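Local coordinates for oxygen-independent coproporphyrinogen III oxidase (Escherichia coli, PDB 1OLT), which catalyses the anaerobic oxidative decarboxylation of two propionate groups of coproporphyrinogen III to give protoporphyrinogen IX in heme biosynthesis, using a [4Fe-4S] cluster and S-adenosylmethionine, at residues Cys62-Gly70 and Gln179-Asp187; Tyr212-Phe222 and Asp259-Leu270. One frame throughout, in Å; residues are numbered along the deposited sequence. Where two conformers were deposited one is given.

Contact 1: Cys62-Gly70 and Gln179-Asp187; sequences CHKLCYFCG and QRLVNREQD. With SF4 (iron/sulfur cluster), chain B; SAM (S-adenosylmethionine), chain C.
Tyr67 lays its ring against Asn183, whose CB sits over the ring centre in a CH-pi contact, 3.5 Å from the centroid and 15° off the normal. The two residues join the CX3CX2C cluster-binding loop of the radical SAM fold to the Schellman motif that ends helix 176-182. Asn183 carries its CG opposite the backbone N (chi1 -163°), which brings ND2 to Leu65 O at 2.9 Å; that bond is bent, and the amide plane stands 36° from the tyrosine ring. Beside it, Tyr67 N donates almost straight to Val182 O, while Leu181 O approaches the ring edge near CD2. Phe68 presents its edge instead: Val182 CB lies near the ring plane, and CE1 and CZ reach the cluster sulfide S1. The cysteines Cys62, Cys66 and Cys69 each hold one iron, and the fourth iron takes the amino N and carboxylate O of S-adenosylmethionine. Arg184, extended from CG to NE, runs its guanidinium past Cys66 SG to this carboxylate. NE donates to Gln186 OE1 at 2.9 Å, a second-shell bond that restrains rotation of the group, and Gln172 packs against the arginine side chain. The positive charge would be expected to balance part of the carboxylate's charge next to the iron. Nearer the surface, a water accepts from Lys64 NZ and donates to Glu185 O. The guanidinium grips both carboxylate oxygens edge-on: NH1 lies 2.9 Å from SAM O, and NH2 lies 2.9 Å from SAM OXT.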
loop_
_atom_site.group_PDB
_atom_site.type_symbol
_atom_site.label_atom_id
_atom_site.label_comp_id
_atom_site.label_asym_id
_atom_site.label_seq_id
_atom_site.Cartn_x
_atom_site.Cartn_y
_atom_site.Cartn_z
ATOM N N CYS A 62 -4.588 4.571 17.014
ATOM C CA CYS A 62 -4.740 3.169 17.380
ATOM C C CYS A 62 -5.027 3.036 18.878
ATOM O O CYS A 62 -4.600 3.854 19.683
ATOM C CB CYS A 62 -3.499 2.373 17.008
ATOM S SG CYS A 62 -3.018 2.479 15.286
ATOM N N HIS A 63 -5.717 1.963 19.255
ATOM C CA HIS A 63 -6.070 1.704 20.666
ATOM C C HIS A 63 -4.843 1.297 21.509
ATOM O O HIS A 63 -4.741 1.654 22.679
ATOM C CB HIS A 63 -7.132 0.592 20.764
ATOM C CG HIS A 63 -8.433 0.978 20.143
ATOM N ND1 HIS A 63 -9.096 2.138 20.469
ATOM C CD2 HIS A 63 -9.244 0.310 19.303
ATOM C CE1 HIS A 63 -10.227 2.211 19.791
ATOM N NE2 HIS A 63 -10.336 1.123 19.063
ATOM N N LYS A 64 -3.909 0.563 20.874
ATOM C CA LYS A 64 -2.883 -0.173 21.595
ATOM C C LYS A 64 -1.559 -0.292 20.770
ATOM O O LYS A 64 -1.606 -0.312 19.533
ATOM C CB LYS A 64 -3.452 -1.565 21.919
ATOM C CG LYS A 64 -2.642 -2.294 22.993
ATOM C CD LYS A 64 -3.157 -3.727 23.338
ATOM C CE LYS A 64 -4.632 -3.759 23.919
ATOM N NZ LYS A 64 -5.025 -5.232 24.202
ATOM N N LEU A 65 -0.429 -0.358 21.419
ATOM C CA LEU A 65 0.870 -0.283 20.730
ATOM C C LEU A 65 1.355 -1.676 20.275
ATOM O O LEU A 65 1.789 -2.444 21.060
ATOM C CB LEU A 65 1.926 0.331 21.628
ATOM C CG LEU A 65 3.351 0.452 21.117
ATOM C CD1 LEU A 65 3.366 1.361 19.885
ATOM C CD2 LEU A 65 4.181 0.987 22.192
ATOM N N CYS A 66 1.219 -1.968 18.967
ATOM C CA CYS A 66 1.804 -3.152 18.409
ATOM C C CYS A 66 3.314 -2.900 18.346
ATOM O O CYS A 66 3.737 -1.935 17.701
ATOM C CB CYS A 66 1.274 -3.401 17.000
ATOM S SG CYS A 66 -0.545 -3.632 16.892
ATOM N N TYR A 67 4.112 -3.788 18.924
ATOM C CA TYR A 67 5.557 -3.575 19.010
ATOM C C TYR A 67 6.310 -3.683 17.669
ATOM O O TYR A 67 7.371 -3.078 17.569
ATOM C CB TYR A 67 6.207 -4.521 19.986
ATOM C CG TYR A 67 5.715 -4.419 21.443
ATOM C CD1 TYR A 67 5.057 -3.296 21.915
ATOM C CD2 TYR A 67 5.893 -5.502 22.314
ATOM C CE1 TYR A 67 4.569 -3.242 23.258
ATOM C CE2 TYR A 67 5.450 -5.449 23.670
ATOM C CZ TYR A 67 4.780 -4.313 24.123
ATOM O OH TYR A 67 4.302 -4.231 25.436
ATOM N N PHE A 68 5.758 -4.377 16.672
ATOM C CA PHE A 68 6.378 -4.496 15.335
ATOM C C PHE A 68 6.119 -3.275 14.459
ATOM O O PHE A 68 6.755 -3.102 13.425
ATOM C CB PHE A 68 5.861 -5.756 14.602
ATOM C CG PHE A 68 4.377 -5.734 14.372
ATOM C CD1 PHE A 68 3.818 -4.931 13.392
ATOM C CD2 PHE A 68 3.543 -6.445 15.173
ATOM C CE1 PHE A 68 2.440 -4.860 13.228
ATOM C CE2 PHE A 68 2.152 -6.359 15.024
ATOM C CZ PHE A 68 1.612 -5.548 14.043
ATOM N N CYS A 69 5.174 -2.410 14.840
ATOM C CA CYS A 69 4.593 -1.520 13.865
ATOM C C CYS A 69 5.442 -0.342 13.457
ATOM O O CYS A 69 5.898 0.373 14.282
ATOM C CB CYS A 69 3.174 -1.021 14.304
ATOM S SG CYS A 69 2.404 0.058 13.108
ATOM N N GLY A 70 5.572 -0.149 12.114
ATOM C CA GLY A 70 6.344 0.893 11.504
ATOM C C GLY A 70 5.487 1.949 10.823
ATOM O O GLY A 70 6.004 2.816 10.156
ATOM N N GLN A 179 1.924 -13.298 19.213
ATOM C CA GLN A 179 1.000 -12.200 19.597
ATOM C C GLN A 179 1.423 -11.570 20.916
ATOM O O GLN A 179 1.466 -10.344 21.032
ATOM C CB GLN A 179 -0.447 -12.670 19.691
ATOM C CG GLN A 179 -1.048 -13.046 18.343
ATOM C CD GLN A 179 -2.490 -13.480 18.437
ATOM O OE1 GLN A 179 -3.093 -13.452 19.521
ATOM N NE2 GLN A 179 -3.081 -13.807 17.267
ATOM N N ARG A 180 1.755 -12.404 21.886
ATOM C CA ARG A 180 2.138 -11.900 23.182
ATOM C C ARG A 180 3.427 -11.091 23.090
ATOM O O ARG A 180 3.507 -9.995 23.677
ATOM C CB ARG A 180 2.301 -13.025 24.154
ATOM C CG ARG A 180 2.753 -12.651 25.525
ATOM C CD ARG A 180 2.420 -13.762 26.501
ATOM N NE ARG A 180 0.944 -13.790 26.744
ATOM C CZ ARG A 180 0.397 -14.382 27.756
ATOM N NH1 ARG A 180 1.159 -15.017 28.739
ATOM N NH2 ARG A 180 -0.902 -14.335 27.820
ATOM N N LEU A 181 4.412 -11.605 22.354
ATOM C CA LEU A 181 5.700 -10.893 22.165
ATOM C C LEU A 181 5.618 -9.559 21.417
ATOM O O LEU A 181 6.490 -8.708 21.570
ATOM C CB LEU A 181 6.724 -11.790 21.497
ATOM C CG LEU A 181 7.091 -12.982 22.340
ATOM C CD1 LEU A 181 7.854 -13.939 21.457
ATOM C CD2 LEU A 181 7.947 -12.658 23.613
ATOM N N VAL A 182 4.565 -9.335 20.642
ATOM C CA VAL A 182 4.404 -8.096 19.929
ATOM C C VAL A 182 3.211 -7.302 20.408
ATOM O O VAL A 182 2.868 -6.283 19.793
ATOM C CB VAL A 182 4.341 -8.288 18.383
ATOM C CG1 VAL A 182 5.554 -9.014 17.870
ATOM C CG2 VAL A 182 3.052 -9.038 17.923
ATOM N N ASN A 183 2.611 -7.700 21.540
ATOM C CA ASN A 183 1.483 -6.975 22.112
ATOM C C ASN A 183 0.312 -6.863 21.188
ATOM O O ASN A 183 -0.308 -5.792 21.098
ATOM C CB ASN A 183 1.916 -5.560 22.612
ATOM C CG ASN A 183 0.919 -4.950 23.547
ATOM O OD1 ASN A 183 0.154 -5.689 24.271
ATOM N ND2 ASN A 183 0.891 -3.563 23.594
ATOM N N ARG A 184 -0.013 -7.968 20.489
ATOM C CA ARG A 184 -1.156 -7.999 19.613
ATOM C C ARG A 184 -2.031 -9.245 19.877
ATOM O O ARG A 184 -2.442 -9.962 18.970
ATOM C CB ARG A 184 -0.799 -7.923 18.131
ATOM C CG ARG A 184 -2.052 -7.409 17.290
ATOM C CD ARG A 184 -1.846 -7.618 15.959
ATOM N NE ARG A 184 -3.007 -7.375 15.150
ATOM C CZ ARG A 184 -3.244 -6.306 14.404
ATOM N NH1 ARG A 184 -2.444 -5.241 14.417
ATOM N NH2 ARG A 184 -4.326 -6.326 13.625
ATOM N N GLU A 185 -2.318 -9.469 21.148
ATOM C CA GLU A 185 -3.244 -10.492 21.553
ATOM C C GLU A 185 -4.598 -10.174 20.882
ATOM O O GLU A 185 -5.087 -9.075 20.959
ATOM C CB GLU A 185 -3.430 -10.483 23.060
ATOM C CG GLU A 185 -4.531 -11.402 23.547
ATOM C CD GLU A 185 -4.164 -12.833 23.378
ATOM O OE1 GLU A 185 -2.936 -13.114 23.501
ATOM O OE2 GLU A 185 -5.119 -13.680 23.155
ATOM N N GLN A 186 -5.171 -11.180 20.261
ATOM C CA GLN A 186 -6.433 -11.066 19.557
ATOM C C GLN A 186 -7.171 -12.408 19.568
ATOM O O GLN A 186 -6.580 -13.555 19.749
ATOM C CB GLN A 186 -6.203 -10.466 18.106
ATOM C CG GLN A 186 -5.359 -11.154 17.365
ATOM C CD GLN A 186 -4.791 -10.440 16.109
ATOM O OE1 GLN A 186 -5.099 -9.291 15.767
ATOM N NE2 GLN A 186 -3.997 -11.215 15.390
ATOM N N ASP A 187 -8.481 -12.291 19.474
ATOM C CA ASP A 187 -9.317 -13.469 19.646
ATOM C C ASP A 187 -9.563 -14.097 18.267
ATOM O O ASP A 187 -10.185 -13.496 17.448
ATOM C CB ASP A 187 -10.626 -13.033 20.302
ATOM C CG ASP A 187 -11.510 -14.185 20.640
ATOM O OD1 ASP A 187 -11.805 -15.064 19.782
ATOM O OD2 ASP A 187 -11.976 -14.287 21.759
HETATM FE FE1 SF4 B . -1.941 0.460 14.926
HETATM FE FE2 SF4 B . 0.183 -0.496 13.644
HETATM FE FE3 SF4 B . -2.199 -1.333 13.223
HETATM FE FE4 SF4 B . -1.077 -1.844 15.248
HETATM S S1 SF4 B . -0.343 -2.631 13.221
HETATM S S2 SF4 B . -3.239 -1.330 15.253
HETATM S S3 SF4 B . -0.086 -0.078 15.808
HETATM S S4 SF4 B . -1.396 0.634 12.797
HETATM N N SAM C . -4.390 -0.675 12.098
HETATM C CA SAM C . -4.993 -1.857 11.497
HETATM C C SAM C . -4.431 -3.185 12.019
HETATM O O SAM C . -3.291 -3.190 12.601
HETATM O OXT SAM C . -5.173 -4.137 11.893
HETATM C CB SAM C . -4.709 -1.759 9.985
HETATM C CG SAM C . -3.436 -2.290 9.383
HETATM S SD SAM C . -1.960 -1.372 9.740
HETATM C CE SAM C . -2.336 0.319 9.258
HETATM C "C5'" SAM C . -0.962 -1.676 8.182
HETATM C "C4'" SAM C . -0.092 -2.978 8.066
HETATM O "O4'" SAM C . 1.310 -2.738 8.047
HETATM C "C3'" SAM C . -0.247 -3.917 9.239
HETATM O "O3'" SAM C . -1.493 -4.624 9.253
HETATM C "C2'" SAM C . 1.013 -4.788 9.164
HETATM O "O2'" SAM C . 0.761 -5.991 8.438
HETATM C "C1'" SAM C . 1.977 -3.938 8.372
HETATM N N9 SAM C . 3.178 -3.582 9.100
HETATM C C8 SAM C . 3.239 -2.632 10.087
HETATM N N7 SAM C . 4.493 -2.537 10.519
HETATM C C5 SAM C . 5.249 -3.417 9.789
HETATM C C6 SAM C . 6.617 -3.740 9.798
HETATM N N6 SAM C . 7.497 -3.153 10.608
HETATM N N1 SAM C . 7.056 -4.691 8.919
HETATM C C2 SAM C . 6.156 -5.320 8.052
HETATM N N3 SAM C . 4.840 -5.006 8.032
HETATM C C4 SAM C . 4.404 -4.073 8.902
HETATM O O HOH W 1 -4.118 -6.770 21.904
#

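Contact 2: Tyr212-Phe222 and Asp259-Leu270; sequences YGLPKQTPESF and DLPSPQQKLDIL
Ile269 drives its CG2 methyl between Tyr212 and Phe222, 3.6 Å from Tyr212 CB and equally close to Phe222 CD2. That branch lies opposite the isoleucine's own backbone N, while CG1, at chi1 -68°, swings to the start of the neighbouring helix and rests 3.7 Å from Pro219 N. Pro219 in turn sets its CG against Asp268 CB and its CD against Gln265 CG, Pro219 and Gln265 crossing at about a right angle. The tyrosine ring passes Ile269 in the opposite direction and brings its OH to Leu270 CD2. With Ile269, Tyr212, Phe222 and Pro219 buried, this packing joins the first turns of helices 219-232 and 263-279, on the outside of the parallel strands of the radical SAM core, with Tyr212 at the end of strand 207-212. Both helices open with a capping box, Thr218 with Ser221 and Ser262 with Gln265. In the second, Gln265 OE1 takes Ser262 N in its carbonyl plane, on a lone pair, and NE2 lies near Thr218 CG2 and donates to a water. Toward the loops, Pro261 CD approaches Leu214 O at 3.4 Å. A straight hydrogen bond of 2.8 Å runs from Lys216 N to Asp259 O. Solvent takes over at the Lys216 and Asp259 side chains, where Lys216 NZ stays 4.3 Å from Asp259 OD1, beyond a salt bridge. Another water spans Gln217 O and Asp259 O, and another joins Gly213 O to Lys266 NZ, which, in one of the two conformers of Lys266, also hydrogen-bonds to Asn241 OD1.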
loop_
_atom_site.group_PDB
_atom_site.type_symbol
_atom_site.label_atom_id
_atom_site.label_comp_id
_atom_site.label_asym_id
_atom_site.label_seq_id
_atom_site.Cartn_x
_atom_site.Cartn_y
_atom_site.Cartn_z
ATOM N N TYR A 212 5.740 -12.054 8.270
ATOM C CA TYR A 212 6.725 -13.122 8.548
ATOM C C TYR A 212 8.055 -12.481 8.952
ATOM O O TYR A 212 8.413 -11.408 8.485
ATOM C CB TYR A 212 6.865 -14.132 7.385
ATOM C CG TYR A 212 7.615 -13.648 6.177
ATOM C CD1 TYR A 212 6.989 -12.927 5.218
ATOM C CD2 TYR A 212 8.974 -13.922 6.024
ATOM C CE1 TYR A 212 7.650 -12.482 4.125
ATOM C CE2 TYR A 212 9.662 -13.483 4.893
ATOM C CZ TYR A 212 8.986 -12.729 3.987
ATOM O OH TYR A 212 9.622 -12.272 2.876
ATOM N N GLY A 213 8.759 -13.120 9.852
ATOM C CA GLY A 213 9.964 -12.536 10.481
ATOM C C GLY A 213 9.776 -11.961 11.894
ATOM O O GLY A 213 10.661 -11.342 12.447
ATOM N N LEU A 214 8.590 -12.139 12.460
ATOM C CA LEU A 214 8.299 -11.696 13.817
ATOM C C LEU A 214 8.971 -12.612 14.816
ATOM O O LEU A 214 9.276 -13.748 14.486
ATOM C CB LEU A 214 6.786 -11.688 14.031
ATOM C CG LEU A 214 5.960 -10.678 13.281
ATOM C CD1 LEU A 214 4.490 -10.823 13.543
ATOM C CD2 LEU A 214 6.358 -9.196 13.563
ATOM N N PRO A 215 9.167 -12.145 16.076
ATOM C CA PRO A 215 9.824 -12.941 17.097
ATOM C C PRO A 215 9.163 -14.254 17.324
ATOM O O PRO A 215 7.974 -14.381 17.407
ATOM C CB PRO A 215 9.770 -12.063 18.355
ATOM C CG PRO A 215 8.754 -11.084 18.084
ATOM C CD PRO A 215 8.757 -10.813 16.587
ATOM N N LYS A 216 10.002 -15.250 17.414
ATOM C CA LYS A 216 9.642 -16.647 17.657
ATOM C C LYS A 216 8.925 -17.356 16.502
ATOM O O LYS A 216 8.604 -18.516 16.637
ATOM C CB LYS A 216 8.859 -16.846 18.985
ATOM C CG LYS A 216 9.649 -16.440 20.245
ATOM C CD LYS A 216 10.841 -17.396 20.445
ATOM C CE LYS A 216 11.360 -17.381 21.891
ATOM N NZ LYS A 216 12.276 -18.550 22.052
ATOM N N GLN A 217 8.736 -16.722 15.350
ATOM C CA GLN A 217 8.169 -17.453 14.184
ATOM C C GLN A 217 9.197 -18.387 13.607
ATOM O O GLN A 217 10.379 -18.028 13.513
ATOM C CB GLN A 217 7.756 -16.497 13.073
ATOM C CG GLN A 217 6.518 -15.699 13.414
ATOM C CD GLN A 217 6.134 -14.772 12.254
ATOM O OE1 GLN A 217 7.039 -14.331 11.463
ATOM N NE2 GLN A 217 4.859 -14.460 12.128
ATOM N N THR A 218 8.791 -19.567 13.211
ATOM C CA THR A 218 9.646 -20.500 12.460
ATOM C C THR A 218 8.873 -21.031 11.242
ATOM O O THR A 218 7.706 -20.784 11.140
ATOM C CB THR A 218 9.955 -21.725 13.333
ATOM O OG1 THR A 218 8.714 -22.318 13.664
ATOM C CG2 THR A 218 10.621 -21.374 14.758
ATOM N N PRO A 219 9.522 -21.734 10.310
ATOM C CA PRO A 219 8.804 -22.424 9.226
ATOM C C PRO A 219 7.597 -23.215 9.714
ATOM O O PRO A 219 6.488 -23.079 9.134
ATOM C CB PRO A 219 9.914 -23.277 8.543
ATOM C CG PRO A 219 11.141 -22.429 8.720
ATOM C CD PRO A 219 10.971 -21.774 10.109
ATOM N N GLU A 220 7.790 -23.974 10.785
ATOM C CA GLU A 220 6.753 -24.852 11.291
ATOM C C GLU A 220 5.580 -24.061 11.975
ATOM O O GLU A 220 4.398 -24.408 11.788
ATOM C CB GLU A 220 7.398 -25.975 12.157
ATOM C CG GLU A 220 8.225 -27.052 11.352
ATOM C CD GLU A 220 9.671 -26.650 10.847
ATOM O OE1 GLU A 220 10.423 -25.870 11.524
ATOM O OE2 GLU A 220 10.092 -27.149 9.729
ATOM N N SER A 221 5.881 -22.997 12.726
ATOM C CA SER A 221 4.824 -22.130 13.287
ATOM C C SER A 221 4.067 -21.364 12.181
ATOM O O SER A 221 2.850 -21.260 12.212
ATOM C CB SER A 221 5.340 -21.165 14.368
ATOM O OG SER A 221 5.905 -20.006 13.798
ATOM N N PHE A 222 4.774 -20.867 11.204
ATOM C CA PHE A 222 4.093 -20.107 10.180
ATOM C C PHE A 222 3.216 -21.034 9.269
ATOM O O PHE A 222 2.130 -20.612 8.875
ATOM C CB PHE A 222 5.039 -19.223 9.357
ATOM C CG PHE A 222 4.329 -18.019 8.730
ATOM C CD1 PHE A 222 4.062 -16.886 9.468
ATOM C CD2 PHE A 222 3.946 -18.038 7.390
ATOM C CE1 PHE A 222 3.407 -15.801 8.918
ATOM C CE2 PHE A 222 3.310 -16.933 6.812
ATOM C CZ PHE A 222 3.049 -15.820 7.555
ATOM N N ASP A 259 15.129 -13.299 19.342
ATOM C CA ASP A 259 13.936 -14.113 19.041
ATOM C C ASP A 259 13.625 -14.122 17.550
ATOM O O ASP A 259 12.772 -14.905 17.089
ATOM C CB ASP A 259 12.679 -13.580 19.718
ATOM C CG ASP A 259 12.714 -13.688 21.240
ATOM O OD1 ASP A 259 13.513 -14.481 21.768
ATOM O OD2 ASP A 259 11.941 -12.995 21.965
ATOM N N LEU A 260 14.228 -13.206 16.798
ATOM C CA LEU A 260 13.886 -13.113 15.372
ATOM C C LEU A 260 14.409 -14.327 14.662
ATOM O O LEU A 260 15.460 -14.849 14.972
ATOM C CB LEU A 260 14.428 -11.829 14.740
ATOM C CG LEU A 260 13.936 -10.501 15.382
ATOM C CD1 LEU A 260 14.596 -9.331 14.683
ATOM C CD2 LEU A 260 12.474 -10.377 15.363
ATOM N N PRO A 261 13.679 -14.780 13.672
ATOM C CA PRO A 261 14.175 -15.910 12.869
ATOM C C PRO A 261 15.454 -15.617 12.078
ATOM O O PRO A 261 15.669 -14.496 11.621
ATOM C CB PRO A 261 13.002 -16.229 11.933
ATOM C CG PRO A 261 12.078 -15.123 12.035
ATOM C CD PRO A 261 12.359 -14.296 13.245
ATOM N N SER A 262 16.269 -16.656 11.916
ATOM C CA SER A 262 17.479 -16.611 11.132
ATOM C C SER A 262 17.099 -16.327 9.699
ATOM O O SER A 262 15.948 -16.489 9.360
ATOM C CB SER A 262 18.223 -17.923 11.236
ATOM O OG SER A 262 17.555 -18.869 10.420
ATOM N N PRO A 263 18.013 -15.818 8.900
ATOM C CA PRO A 263 17.770 -15.594 7.466
ATOM C C PRO A 263 17.329 -16.863 6.681
ATOM O O PRO A 263 16.461 -16.725 5.837
ATOM C CB PRO A 263 19.147 -15.116 6.934
ATOM C CG PRO A 263 19.799 -14.418 8.193
ATOM C CD PRO A 263 19.340 -15.337 9.329
ATOM N N GLN A 264 17.901 -18.025 6.955
ATOM C CA GLN A 264 17.473 -19.261 6.301
ATOM C C GLN A 264 15.998 -19.583 6.725
ATOM O O GLN A 264 15.189 -19.992 5.879
ATOM C CB GLN A 264 18.430 -20.416 6.615
ATOM C CG GLN A 264 18.239 -21.718 5.753
ATOM C CD GLN A 264 17.924 -21.415 4.311
ATOM O OE1 GLN A 264 16.852 -21.732 3.817
ATOM N NE2 GLN A 264 18.816 -20.747 3.665
ATOM N N GLN A 265 15.654 -19.365 8.000
ATOM C CA GLN A 265 14.301 -19.567 8.446
ATOM C C GLN A 265 13.318 -18.646 7.663
ATOM O O GLN A 265 12.239 -19.117 7.221
ATOM C CB GLN A 265 14.164 -19.446 9.967
ATOM C CG GLN A 265 14.682 -20.654 10.809
ATOM C CD GLN A 265 14.616 -20.366 12.314
ATOM O OE1 GLN A 265 14.904 -19.249 12.754
ATOM N NE2 GLN A 265 14.188 -21.339 13.088
ATOM N N LYS A 266 13.682 -17.380 7.451
ATOM C CA LYS A 266 12.776 -16.451 6.771
ATOM C C LYS A 266 12.591 -16.849 5.281
ATOM O O LYS A 266 11.515 -16.689 4.722
ATOM C CB LYS A 266 13.244 -14.992 6.902
ATOM C CG LYS A 266 13.334 -14.465 8.313
ATOM C CD LYS A 266 13.596 -12.879 8.361
ATOM C CE LYS A 266 12.387 -12.030 7.765
ATOM N NZ LYS A 266 12.322 -10.456 8.078
ATOM N N LEU A 267 13.645 -17.355 4.666
ATOM C CA LEU A 267 13.582 -17.848 3.306
ATOM C C LEU A 267 12.712 -19.082 3.220
ATOM O O LEU A 267 11.974 -19.217 2.257
ATOM C CB LEU A 267 14.960 -18.225 2.722
ATOM C CG LEU A 267 15.915 -17.050 2.478
ATOM C CD1 LEU A 267 17.213 -17.491 1.946
ATOM C CD2 LEU A 267 15.283 -16.032 1.553
ATOM N N ASP A 268 12.815 -19.964 4.199
ATOM C CA ASP A 268 11.998 -21.177 4.203
ATOM C C ASP A 268 10.505 -20.781 4.452
ATOM O O ASP A 268 9.633 -21.326 3.816
ATOM C CB ASP A 268 12.442 -22.178 5.236
ATOM C CG ASP A 268 13.758 -22.852 4.862
ATOM O OD1 ASP A 268 14.263 -22.751 3.679
ATOM O OD2 ASP A 268 14.336 -23.526 5.712
ATOM N N ILE A 269 10.252 -19.799 5.314
ATOM C CA ILE A 269 8.888 -19.271 5.522
ATOM C C ILE A 269 8.335 -18.758 4.238
ATOM O O ILE A 269 7.204 -19.089 3.869
ATOM C CB ILE A 269 8.824 -18.277 6.575
ATOM C CG1 ILE A 269 9.082 -18.935 7.903
ATOM C CG2 ILE A 269 7.375 -17.569 6.578
ATOM C CD1 ILE A 269 9.349 -17.915 9.044
ATOM N N LEU A 270 9.124 -18.007 3.494
ATOM C CA LEU A 270 8.616 -17.384 2.298
ATOM C C LEU A 270 8.368 -18.424 1.209
ATOM O O LEU A 270 7.325 -18.390 0.575
ATOM C CB LEU A 270 9.555 -16.321 1.797
ATOM C CG LEU A 270 9.104 -15.666 0.499
ATOM C CD1 LEU A 270 7.736 -15.075 0.644
ATOM C CD2 LEU A 270 10.090 -14.633 0.046
HETATM O O HOH W 2 12.970 -10.656 11.090
HETATM O O HOH W 3 14.544 -16.643 21.400
HETATM O O HOH W 4 12.319 -17.545 15.540
HETATM O O HOH W 5 13.320 -23.980 12.000
#

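In the fold
From the N terminus, the chain leaves strand 53-62 into the cluster loop, and contact 1 closes at 179-187, with 108 residues between its segments that include several strands and helices of the radical SAM core. Contact 2 opens at the end of strand 207-212 and closes, after 36 intervening residues that pass through strand 236-241, from Asp259 into helix 263-279. The two are in series, neither nested nor crossed, with centres about 18 Å apart. They nevertheless touch: Leu181 CD1 packs on Lys216 CG at 3.3 Å, Phe68 CB on Leu214 CD2 at 3.6 Å, and Val182 on Pro215. The turn 214-217 thus packs against Phe68 and the end of helix 176-182.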